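Local coordinates for cocosin 1 acidic chain (PDB 5WPW), which serves as a hexameric 11S seed storage globulin of coconut, a nutrient reservoir for the seed and a potential food allergen, at residues Thr373-Gly376 with Ala380-Gly383. The protein carries 2 engineered substitutions. Residues are numbered along the deposited sequence; the frame is centred on the assembly and turned at random.
Sequences TIVG and ALRG. Engineered in segment 373-376: Ile374 (natural residue Val).
Leu381 lies alongside Ile374 where the chain, leaving strand 371-373, loops back on itself. Its CB rests 3.2 Å from Ile374 O, which also accepts the hydrogen bond from Leu381 N. CG, turned to the side of its own backbone N (chi1 -68°), stays near the same oxygen. Farther out, CD1 reaches Ile374 CG2 at 4.1 Å and grazes Val375 CG1. In Ile374, an engineered residue in place of valine, CG2 is the branch that meets Leu381 CD1 and CG, and the two side chains run in the same direction. One residue earlier, Ala380 N donates a nearly straight hydrogen bond to Thr373 O (2.9 Å), its donor tilted 29° from the carbonyl plane. The two successive bonds tie the returning chain to the last residue of strand 371-373 and the residue after it. Arg382 passes Gly376 O, with CB and CD each 3.6 Å from it and the oxygen at the guanidinium edge. The guanidinium goes on to salt bridges with Glu81 and Glu103 of a second subunit. This turn of the second cupin domain packs on strand 298-304 through Ile374, against Pro301 and Trp303; Leu381 meets Leu389 and Tyr393 of helix 386-393, while Phe192 of the second subunit packs against Val375 and Leu381.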
ATOM      1  N   THR A 373      28.031   4.315  -5.299  1.00 29.02           N
ATOM      2  CA  THR A 373      29.383   4.598  -5.779  1.00 25.72           C
ATOM      3  C   THR A 373      30.345   4.814  -4.603  1.00 24.87           C
ATOM      4  O   THR A 373      29.944   5.135  -3.484  1.00 26.35           O
ATOM      5  CB  THR A 373      29.407   5.823  -6.689  1.00 29.53           C
ATOM      6  OG1 THR A 373      28.817   6.939  -6.018  1.00 29.09           O
ATOM      7  CG2 THR A 373      28.663   5.564  -7.987  1.00 34.94           C
ATOM      8  N   ILE A 374      31.632   4.602  -4.871  1.00 32.23           N
ATOM      9  CA  ILE A 374      32.682   4.801  -3.872  1.00 32.46           C
ATOM     10  C   ILE A 374      33.253   6.206  -3.946  1.00 33.41           C
ATOM     11  O   ILE A 374      33.451   6.840  -2.911  1.00 35.29           O
ATOM     12  CB  ILE A 374      33.777   3.728  -4.045  1.00 34.77           C
ATOM     13  CG1 ILE A 374      33.171   2.339  -3.868  1.00 31.26           C
ATOM     14  CG2 ILE A 374      34.873   3.887  -3.014  1.00 31.48           C
ATOM     15  CD1 ILE A 374      34.161   1.196  -3.962  1.00 32.65           C
ATOM     16  N   VAL A 375      33.510   6.694  -5.163  1.00 34.32           N
ATOM     17  CA  VAL A 375      33.933   8.060  -5.444  1.00 36.78           C
ATOM     18  C   VAL A 375      32.933   8.700  -6.393  1.00 32.83           C
ATOM     19  O   VAL A 375      32.262   8.015  -7.172  1.00 34.21           O
ATOM     20  CB  VAL A 375      35.349   8.117  -6.051  1.00 37.64           C
ATOM     21  CG1 VAL A 375      36.381   8.052  -4.946  1.00 39.81           C
ATOM     22  CG2 VAL A 375      35.539   6.991  -7.061  1.00 34.30           C
ATOM     23  N   GLY A 376      32.833  10.019  -6.327  1.00 30.50           N
ATOM     24  CA  GLY A 376      31.939  10.758  -7.195  1.00 33.59           C
ATOM     25  C   GLY A 376      30.903  11.533  -6.409  1.00 32.05           C
ATOM     26  O   GLY A 376      30.880  11.529  -5.180  1.00 36.95           O
ATOM     27  N   ALA A 380      29.877   7.125  -1.384  1.00 30.50           N
ATOM     28  CA  ALA A 380      30.084   6.843   0.027  1.00 28.44           C
ATOM     29  C   ALA A 380      31.179   7.726   0.614  1.00 31.11           C
ATOM     30  O   ALA A 380      31.027   8.273   1.717  1.00 30.23           O
ATOM     31  CB  ALA A 380      30.445   5.371   0.195  1.00 30.47           C
ATOM     32  N   LEU A 381      32.297   7.865  -0.100  1.00 29.57           N
ATOM     33  CA  LEU A 381      33.407   8.632   0.451  1.00 29.54           C
ATOM     34  C   LEU A 381      33.072  10.109   0.498  1.00 30.33           C
ATOM     35  O   LEU A 381      33.410  10.794   1.468  1.00 32.80           O
ATOM     36  CB  LEU A 381      34.679   8.367  -0.350  1.00 33.31           C
ATOM     37  CG  LEU A 381      35.160   6.924  -0.136  1.00 30.71           C
ATOM     38  CD1 LEU A 381      36.569   6.718  -0.663  1.00 31.83           C
ATOM     39  CD2 LEU A 381      35.069   6.519   1.326  1.00 37.36           C
ATOM     40  N   ARG A 382      32.383  10.625  -0.514  1.00 29.60           N
ATOM     41  CA  ARG A 382      32.072  12.046  -0.455  1.00 31.63           C
ATOM     42  C   ARG A 382      31.155  12.382   0.711  1.00 35.42           C
ATOM     43  O   ARG A 382      31.102  13.541   1.130  1.00 31.68           O
ATOM     44  CB  ARG A 382      31.436  12.532  -1.751  1.00 33.78           C
ATOM     45  CG  ARG A 382      31.649  14.037  -1.914  1.00 40.28           C
ATOM     46  CD  ARG A 382      31.528  14.504  -3.324  1.00 41.28           C
ATOM     47  NE  ARG A 382      30.137  14.737  -3.701  1.00 46.56           N
ATOM     48  CZ  ARG A 382      29.439  15.825  -3.383  1.00 48.55           C
ATOM     49  NH1 ARG A 382      28.175  15.937  -3.775  1.00 51.87           N
ATOM     50  NH2 ARG A 382      30.000  16.797  -2.671  1.00 52.83           N
ATOM     51  N   GLY A 383      30.440  11.391   1.248  1.00 30.20           N
ATOM     52  CA  GLY A 383      29.539  11.664   2.342  1.00 28.86           C
ATOM     53  C   GLY A 383      30.162  11.607   3.705  1.00 29.42           C
ATOM     54  O   GLY A 383      29.487  11.922   4.687  1.00 30.56           O
TER